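Local structure of phosphoglycolate phosphatase (Lactobacillus plantarum, 2HDO) at residues Q5-D10 against S97-G102; L142-A147 against Q169-A174; V176-A181 against Q192-R197. The protein probably hydrolyses the phosphate ester of 2-phosphoglycolate, as a phosphatase of the haloacid dehalogenase (HAD) superfamily. All blocks are in the same frame, centred on the assembly; numbering follows the deposited sequence. Where two conformers were deposited one is given.

In the fold
The three contacts follow one another along the chain and lie in one Rossmann-like HAD core, a parallel sheet with helices packed on it. Contact 1 joins strand 6-9 to strand 100-104 in the middle of the sheet. Contact 3 adds strand 196-198 to strand 177-181 at one edge, with centres about 15 Å from contact 1 and nearest atoms about 7 Å apart. Contact 2 pairs helices 142-150 and 165-174, its centre about 14 Å from each of the others. It touches both: M8 packs on L144 and A147, while L144 and A171 meet V176 and F178. The helices pack on the sheet from strand 6-9, leading to the presumed nucleophile D10, to strand 177-181, beside the edge.

Contact 1 of 3, residues Q5-D10 against S97-G102; sequences QALMFD and SELRLG
Strands 6-9 and 100-102 run parallel, 4.8 Å apart, and the grip is tightest at G102. The bent M8 side chain (chi2 -73°, chi3 126°) folds across this glycine, placing SE 3.7 Å from G102 CA and CE 3.5 Å from G102 N. G102 N donates to L7 O, while G102 O takes F9 N at 2.8 Å from above its carbonyl plane and also lies at the edge of the F9 ring, 3.5 Å from CD1. L7 N bonds R100 O nearly along the C=O axis. On the sheet face carrying L7 and L101, L7 CB rests on L101 CD2, and the L7 and L99 side chains cross obliquely, CD1 to CD1 at 4.0 Å. The other end is looser and wet. R100 N still makes a nearly straight bond (175°) to Q5 O, but a water donates to both Q5 O and E98 O, and the R100 side chain bends away from the contact, its CB 4.2 Å from A6 CB. Strand 6-9 leads to D10, which begins a DxDxT sequence consistent with the HAD nucleophile motif and forms a salt bridge with K138. Strand 158-162 flanks strand 6-9, strand 125-129 lies beyond strand 100-104, and helix 142-150 covers M8.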
loop_
_atom_site.group_PDB
_atom_site.type_symbol
_atom_site.label_atom_id
_atom_site.label_comp_id
_atom_site.label_asym_id
_atom_site.label_seq_id
_atom_site.Cartn_x
_atom_site.Cartn_y
_atom_site.Cartn_z
ATOM N N GLN A 5 -8.486 -6.963 16.732
ATOM C CA GLN A 5 -7.262 -6.912 17.526
ATOM C C GLN A 5 -6.081 -6.285 16.776
ATOM O O GLN A 5 -5.125 -5.817 17.403
ATOM C CB GLN A 5 -6.836 -8.286 17.961
ATOM C CG GLN A 5 -7.756 -8.903 18.969
ATOM C CD GLN A 5 -7.480 -10.391 19.183
ATOM O OE1 GLN A 5 -6.343 -10.838 19.056
ATOM N NE2 GLN A 5 -8.525 -11.158 19.502
ATOM N N ALA A 6 -6.139 -6.316 15.445
ATOM C CA ALA A 6 -5.080 -5.763 14.637
ATOM C C ALA A 6 -5.630 -5.034 13.436
ATOM O O ALA A 6 -6.639 -5.455 12.839
ATOM C CB ALA A 6 -4.102 -6.863 14.172
ATOM N N LEU A 7 -4.929 -3.965 13.077
ATOM C CA LEU A 7 -5.148 -3.224 11.848
ATOM C C LEU A 7 -3.858 -3.195 11.073
ATOM O O LEU A 7 -2.848 -2.749 11.595
ATOM C CB LEU A 7 -5.574 -1.797 12.118
ATOM C CG LEU A 7 -6.831 -1.559 12.904
ATOM C CD1 LEU A 7 -7.078 -0.035 12.944
ATOM C CD2 LEU A 7 -8.021 -2.281 12.366
HETATM N N MSE A 8 -3.898 -3.733 9.853
HETATM C CA MSE A 8 -2.764 -3.648 8.932
HETATM C C MSE A 8 -3.096 -2.693 7.837
HETATM O O MSE A 8 -4.225 -2.678 7.376
HETATM C CB MSE A 8 -2.461 -5.019 8.334
HETATM C CG MSE A 8 -2.178 -6.046 9.367
HETATM SE SE MSE A 8 -0.415 -5.800 10.193
HETATM C CE MSE A 8 -0.930 -5.731 12.148
ATOM N N PHE A 9 -2.124 -1.900 7.421
ATOM C CA PHE A 9 -2.322 -0.859 6.450
ATOM C C PHE A 9 -1.373 -1.050 5.262
ATOM O O PHE A 9 -0.213 -1.354 5.440
ATOM C CB PHE A 9 -1.996 0.536 7.018
ATOM C CG PHE A 9 -2.892 0.975 8.143
ATOM C CD1 PHE A 9 -2.610 0.563 9.432
ATOM C CD2 PHE A 9 -4.002 1.783 7.921
ATOM C CE1 PHE A 9 -3.423 0.921 10.486
ATOM C CE2 PHE A 9 -4.807 2.172 8.994
ATOM C CZ PHE A 9 -4.527 1.719 10.264
ATOM N N ASP A 10 -1.899 -0.837 4.068
ATOM C CA ASP A 10 -1.057 -0.493 2.885
ATOM C C ASP A 10 -0.583 0.955 2.982
ATOM O O ASP A 10 -1.154 1.733 3.731
ATOM C CB ASP A 10 -1.896 -0.644 1.616
ATOM C CG ASP A 10 -1.070 -0.943 0.411
ATOM O OD1 ASP A 10 0.179 -1.052 0.521
ATOM O OD2 ASP A 10 -1.685 -1.046 -0.665
ATOM N N SER A 97 -4.639 2.027 22.072
ATOM C CA SER A 97 -3.287 1.532 22.256
ATOM C C SER A 97 -3.225 0.004 22.358
ATOM O O SER A 97 -2.177 -0.606 22.137
ATOM C CB SER A 97 -2.703 2.146 23.522
ATOM O OG SER A 97 -3.531 1.781 24.628
ATOM N N GLU A 98 -4.352 -0.606 22.691
ATOM C CA GLU A 98 -4.469 -2.059 22.714
ATOM C C GLU A 98 -4.319 -2.719 21.319
ATOM O O GLU A 98 -3.963 -3.891 21.239
ATOM C CB GLU A 98 -5.810 -2.458 23.328
ATOM C CG GLU A 98 -5.982 -1.997 24.801
ATOM C CD GLU A 98 -6.470 -0.527 24.985
ATOM O OE1 GLU A 98 -6.682 0.221 23.985
ATOM O OE2 GLU A 98 -6.638 -0.124 26.165
ATOM N N LEU A 99 -4.568 -1.984 20.237
ATOM C CA LEU A 99 -4.425 -2.547 18.900
ATOM C C LEU A 99 -2.993 -2.910 18.554
ATOM O O LEU A 99 -2.040 -2.249 18.974
ATOM C CB LEU A 99 -4.905 -1.572 17.848
ATOM C CG LEU A 99 -6.388 -1.415 17.764
ATOM C CD1 LEU A 99 -6.731 -0.225 16.910
ATOM C CD2 LEU A 99 -7.029 -2.725 17.218
ATOM N N ARG A 100 -2.832 -3.980 17.790
ATOM C CA ARG A 100 -1.583 -4.211 17.089
ATOM C C ARG A 100 -1.681 -3.582 15.722
ATOM O O ARG A 100 -2.554 -3.940 14.925
ATOM C CB ARG A 100 -1.201 -5.702 16.977
ATOM C CG ARG A 100 -1.431 -6.553 18.183
ATOM C CD ARG A 100 -0.829 -6.120 19.491
ATOM N NE ARG A 100 0.562 -5.671 19.449
ATOM C CZ ARG A 100 1.655 -6.437 19.526
ATOM N NH1 ARG A 100 1.579 -7.768 19.583
ATOM N NH2 ARG A 100 2.848 -5.847 19.532
ATOM N N LEU A 101 -0.820 -2.608 15.460
ATOM C CA LEU A 101 -0.852 -1.887 14.204
ATOM C C LEU A 101 0.343 -2.348 13.354
ATOM O O LEU A 101 1.438 -2.626 13.871
ATOM C CB LEU A 101 -0.759 -0.362 14.418
ATOM C CG LEU A 101 -1.833 0.299 15.295
ATOM C CD1 LEU A 101 -1.595 1.775 15.330
ATOM C CD2 LEU A 101 -3.229 -0.000 14.786
ATOM N N GLY A 102 0.140 -2.445 12.052
ATOM C CA GLY A 102 1.258 -2.690 11.174
ATOM C C GLY A 102 1.027 -2.257 9.728
ATOM O O GLY A 102 -0.055 -1.772 9.328
HETATM O O HOH W 1 -4.767 -6.337 20.054
#

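Contact 2 of 3, residues L142-A147 against Q169-A174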
loop_
_atom_site.group_PDB
_atom_site.type_symbol
_atom_site.label_atom_id
_atom_site.label_comp_id
_atom_site.label_asym_id
_atom_site.label_seq_id
_atom_site.Cartn_x
_atom_site.Cartn_y
_atom_site.Cartn_z
ATOM N N LEU A 142 0.611 -14.523 1.643
ATOM C CA LEU A 142 1.745 -14.738 2.548
ATOM C C LEU A 142 2.230 -13.454 3.259
ATOM O O LEU A 142 2.464 -13.495 4.461
ATOM C CB LEU A 142 2.904 -15.345 1.797
ATOM C CG LEU A 142 4.116 -15.686 2.672
ATOM C CD1 LEU A 142 3.668 -16.636 3.741
ATOM C CD2 LEU A 142 5.240 -16.242 1.825
ATOM N N PRO A 143 2.391 -12.326 2.528
ATOM C CA PRO A 143 2.869 -11.153 3.270
ATOM C C PRO A 143 1.903 -10.709 4.407
ATOM O O PRO A 143 2.363 -10.337 5.480
ATOM C CB PRO A 143 2.966 -10.070 2.186
ATOM C CG PRO A 143 2.983 -10.820 0.858
ATOM C CD PRO A 143 2.187 -12.040 1.089
ATOM N N LEU A 144 0.587 -10.737 4.161
ATOM C CA LEU A 144 -0.387 -10.398 5.202
ATOM C C LEU A 144 -0.395 -11.407 6.355
ATOM O O LEU A 144 -0.405 -11.038 7.521
ATOM C CB LEU A 144 -1.783 -10.256 4.593
ATOM C CG LEU A 144 -2.932 -9.918 5.514
ATOM C CD1 LEU A 144 -2.576 -8.752 6.422
ATOM C CD2 LEU A 144 -4.191 -9.621 4.716
ATOM N N LEU A 145 -0.346 -12.683 6.015
ATOM C CA LEU A 145 -0.365 -13.702 7.026
ATOM C C LEU A 145 0.947 -13.650 7.832
ATOM O O LEU A 145 0.942 -13.919 9.014
ATOM C CB LEU A 145 -0.564 -15.067 6.378
ATOM C CG LEU A 145 -1.978 -15.276 5.866
ATOM C CD1 LEU A 145 -2.069 -16.586 5.079
ATOM C CD2 LEU A 145 -2.987 -15.272 6.996
ATOM N N THR A 146 2.057 -13.279 7.208
ATOM C CA THR A 146 3.316 -13.178 7.928
ATOM C C THR A 146 3.243 -12.070 8.962
ATOM O O THR A 146 3.631 -12.241 10.106
ATOM C CB THR A 146 4.475 -12.997 6.937
ATOM O OG1 THR A 146 4.529 -14.159 6.089
ATOM C CG2 THR A 146 5.791 -12.845 7.655
ATOM N N ALA A 147 2.666 -10.945 8.578
ATOM C CA ALA A 147 2.526 -9.812 9.485
ATOM C C ALA A 147 1.695 -10.204 10.678
ATOM O O ALA A 147 2.057 -9.953 11.828
ATOM C CB ALA A 147 1.887 -8.594 8.745
ATOM N N GLN A 169 -7.660 -8.764 -2.892
ATOM C CA GLN A 169 -7.422 -10.173 -3.155
ATOM C C GLN A 169 -6.486 -10.832 -2.147
ATOM O O GLN A 169 -6.666 -11.995 -1.802
ATOM C CB GLN A 169 -6.917 -10.356 -4.586
ATOM C CG GLN A 169 -7.984 -10.063 -5.637
ATOM C CD GLN A 169 -7.442 -10.095 -7.076
ATOM O OE1 GLN A 169 -6.214 -10.195 -7.296
ATOM N NE2 GLN A 169 -8.353 -10.002 -8.064
ATOM N N THR A 170 -5.480 -10.079 -1.689
ATOM C CA THR A 170 -4.587 -10.543 -0.613
ATOM C C THR A 170 -5.406 -10.908 0.614
ATOM O O THR A 170 -5.245 -11.990 1.228
ATOM C CB THR A 170 -3.597 -9.438 -0.223
ATOM O OG1 THR A 170 -2.834 -9.048 -1.364
ATOM C CG2 THR A 170 -2.622 -9.906 0.890
ATOM N N ALA A 171 -6.280 -9.996 1.010
ATOM C CA ALA A 171 -7.108 -10.179 2.202
ATOM C C ALA A 171 -8.061 -11.390 2.078
ATOM O O ALA A 171 -8.202 -12.224 2.991
ATOM C CB ALA A 171 -7.891 -8.893 2.464
ATOM N N GLN A 172 -8.724 -11.462 0.922
ATOM C CA GLN A 172 -9.652 -12.583 0.651
ATOM C C GLN A 172 -8.907 -13.900 0.760
ATOM O O GLN A 172 -9.381 -14.833 1.411
ATOM C CB GLN A 172 -10.272 -12.466 -0.745
ATOM C CG GLN A 172 -11.357 -11.404 -0.882
ATOM N N ALA A 173 -7.728 -13.964 0.141
ATOM C CA ALA A 173 -6.937 -15.172 0.124
ATOM C C ALA A 173 -6.486 -15.563 1.549
ATOM O O ALA A 173 -6.394 -16.724 1.907
ATOM C CB ALA A 173 -5.755 -15.026 -0.808
ATOM N N ALA A 174 -6.212 -14.538 2.352
ATOM C CA ALA A 174 -5.799 -14.715 3.736
ATOM C C ALA A 174 -6.937 -14.978 4.724
ATOM O O ALA A 174 -6.665 -15.277 5.904
ATOM C CB ALA A 174 -5.039 -13.496 4.162
#
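Helices 142-147 and 169-174 cross at -64° with their axes 9.1 Å apart, and their backbones come nearest at L145 and A174, whose CA atoms are 6.4 Å apart. L144 carries most of the contact. With its CG anti to the backbone N (chi1 180°), it sends CD2 onto the second helix, 3.9 Å from A171 CA and 4.0 Å from A174 CB, while its CB meets the T170 methyl CG2 at 3.8 Å. L145 adds a second, smaller contact at A174: its CG lies beside the backbone N, and CD2 reaches A174 CB and, at 3.8 Å, A174 O. The side-chain packing is apolar, and no hydrogen bond joins the two segments. T170 turns its methyl to L144, and its hydroxyl is bonded to S166 O within its own helix. The small A171 and A174 let the leucine branches come close to the backbone. Both L144 and A171 also touch F160 of strand 158-162, so the pair rests on the sheet. Neighbouring helices packed on one face of a parallel sheet in this way are characteristic of the Rossmann-like alpha/beta core of HAD hydrolases.

Contact 3 of 3, residues V176-A181 against Q192-R197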
loop_
_atom_site.group_PDB
_atom_site.type_symbol
_atom_site.label_atom_id
_atom_site.label_comp_id
_atom_site.label_asym_id
_atom_site.label_seq_id
_atom_site.Cartn_x
_atom_site.Cartn_y
_atom_site.Cartn_z
ATOM N N VAL A 176 -8.942 -12.643 5.771
ATOM C CA VAL A 176 -8.866 -11.427 6.591
ATOM C C VAL A 176 -9.856 -10.413 6.004
ATOM O O VAL A 176 -9.875 -10.191 4.804
ATOM C CB VAL A 176 -7.442 -10.846 6.571
ATOM C CG1 VAL A 176 -7.370 -9.478 7.273
ATOM C CG2 VAL A 176 -6.442 -11.798 7.189
ATOM N N ASP A 177 -10.635 -9.793 6.889
ATOM C CA ASP A 177 -11.550 -8.741 6.501
ATOM C C ASP A 177 -10.803 -7.586 5.841
ATOM O O ASP A 177 -9.653 -7.271 6.234
ATOM C CB ASP A 177 -12.316 -8.195 7.710
ATOM C CG ASP A 177 -13.395 -9.096 8.197
ATOM O OD1 ASP A 177 -13.670 -10.150 7.543
ATOM O OD2 ASP A 177 -13.977 -8.754 9.268
ATOM N N PHE A 178 -11.439 -6.925 4.874
ATOM C CA PHE A 178 -10.878 -5.773 4.210
ATOM C C PHE A 178 -11.654 -4.511 4.502
ATOM O O PHE A 178 -12.890 -4.521 4.504
ATOM C CB PHE A 178 -10.841 -5.975 2.695
ATOM C CG PHE A 178 -9.996 -4.986 1.973
ATOM C CD1 PHE A 178 -8.624 -5.150 1.966
ATOM C CD2 PHE A 178 -10.528 -3.896 1.324
ATOM C CE1 PHE A 178 -7.827 -4.260 1.332
ATOM C CE2 PHE A 178 -9.714 -3.007 0.660
ATOM C CZ PHE A 178 -8.363 -3.184 0.669
ATOM N N GLY A 179 -10.913 -3.439 4.775
ATOM C CA GLY A 179 -11.444 -2.102 4.987
ATOM C C GLY A 179 -10.960 -1.193 3.856
ATOM O O GLY A 179 -9.755 -0.944 3.704
ATOM N N LEU A 180 -11.902 -0.689 3.082
ATOM C CA LEU A 180 -11.617 0.087 1.926
ATOM C C LEU A 180 -11.364 1.514 2.369
ATOM O O LEU A 180 -12.221 2.149 3.004
ATOM C CB LEU A 180 -12.804 0.020 0.965
ATOM C CG LEU A 180 -12.563 0.792 -0.334
ATOM C CD1 LEU A 180 -11.550 0.125 -1.196
ATOM C CD2 LEU A 180 -13.863 0.963 -1.096
ATOM N N ALA A 181 -10.197 2.029 1.989
ATOM C CA ALA A 181 -9.866 3.460 2.123
ATOM C C ALA A 181 -10.393 4.212 0.894
ATOM O O ALA A 181 -9.692 4.395 -0.084
ATOM C CB ALA A 181 -8.383 3.633 2.264
ATOM N N GLN A 192 -15.670 -3.830 -5.293
ATOM C CA GLN A 192 -15.637 -5.112 -4.645
ATOM C C GLN A 192 -16.449 -5.082 -3.343
ATOM O O GLN A 192 -16.502 -4.054 -2.659
ATOM C CB GLN A 192 -14.186 -5.471 -4.310
ATOM N N LYS A 193 -17.042 -6.211 -2.968
ATOM C CA LYS A 193 -17.698 -6.347 -1.680
ATOM C C LYS A 193 -16.618 -6.446 -0.611
ATOM O O LYS A 193 -15.725 -7.267 -0.730
ATOM C CB LYS A 193 -18.581 -7.587 -1.635
ATOM C CG LYS A 193 -19.445 -7.708 -0.370
ATOM N N VAL A 194 -16.699 -5.611 0.416
ATOM C CA VAL A 194 -15.677 -5.569 1.495
ATOM C C VAL A 194 -16.384 -5.486 2.840
ATOM O O VAL A 194 -17.586 -5.217 2.912
ATOM C CB VAL A 194 -14.741 -4.335 1.312
ATOM C CG1 VAL A 194 -13.965 -4.406 -0.000
ATOM C CG2 VAL A 194 -15.533 -3.048 1.351
ATOM N N ALA A 195 -15.651 -5.726 3.913
ATOM C CA ALA A 195 -16.200 -5.730 5.268
ATOM C C ALA A 195 -16.590 -4.344 5.772
ATOM O O ALA A 195 -17.602 -4.203 6.471
ATOM C CB ALA A 195 -15.216 -6.365 6.230
ATOM N N HIS A 196 -15.777 -3.338 5.426
ATOM C CA HIS A 196 -15.979 -1.976 5.865
ATOM C C HIS A 196 -15.503 -1.043 4.769
ATOM O O HIS A 196 -14.534 -1.301 4.061
ATOM C CB HIS A 196 -15.207 -1.684 7.155
ATOM C CG HIS A 196 -15.629 -2.544 8.312
ATOM N ND1 HIS A 196 -16.820 -2.352 8.983
ATOM C CD2 HIS A 196 -15.040 -3.616 8.891
ATOM C CE1 HIS A 196 -16.943 -3.271 9.930
ATOM N NE2 HIS A 196 -15.879 -4.052 9.895
ATOM N N ARG A 197 -16.202 0.071 4.672
ATOM C CA ARG A 197 -15.848 1.119 3.762
ATOM C C ARG A 197 -15.683 2.397 4.577
ATOM O O ARG A 197 -16.549 2.786 5.372
ATOM C CB ARG A 197 -16.896 1.261 2.665
ATOM C CG ARG A 197 -17.102 -0.004 1.850
ATOM C CD ARG A 197 -18.138 0.176 0.708
ATOM N NE ARG A 197 -18.082 1.513 0.128
ATOM C CZ ARG A 197 -17.548 1.852 -1.050
ATOM N NH1 ARG A 197 -17.032 0.963 -1.901
ATOM N NH2 ARG A 197 -17.573 3.130 -1.389
HETATM O O HOH W 2 -13.647 -8.073 3.458
#
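F178 O is the first anchor of this parallel pairing, accepting from H196 N at 3.3 Å in its carbonyl plane and from A195 N in a weak, bent bond (126°). H196 answers with its own carbonyl: L180 N donates almost straight (170°) to H196 O at 2.9 Å, with the donor above the carbonyl plane, the two H196 bonds flanking G179, whose CA adds a CH...O contact to the same oxygen. Around this backbone core, V194 bridges two side chains, its CG1 3.7 Å from CD2 of the F178 ring, which it meets obliquely, and its CG2 4.1 Å from L180 CB. A195 CB packs against D177 CB at 3.7 Å. R197, bent at chi3 (35°), runs alongside L180 so that the leucine CD2 lies over one face of the guanidinium, 3.3 Å from NH1. Farther out, a water accepts from F178 N and, weakly, from A195 N. In the conformer given, the R197 guanidinium forms a salt bridge with D190, while Y4 OH hydrogen-bonds to both D177 OD2 and H196 NE2, linking the two segments. E168 of helix 165-174 touches both F178 and V194. Within these segments the edge strand is attached by two sound backbone bonds and a weak one, and the pairing continues from L180 to F198; the nearby D177 carboxylate could favour a protonated H196, although its charge is not observed.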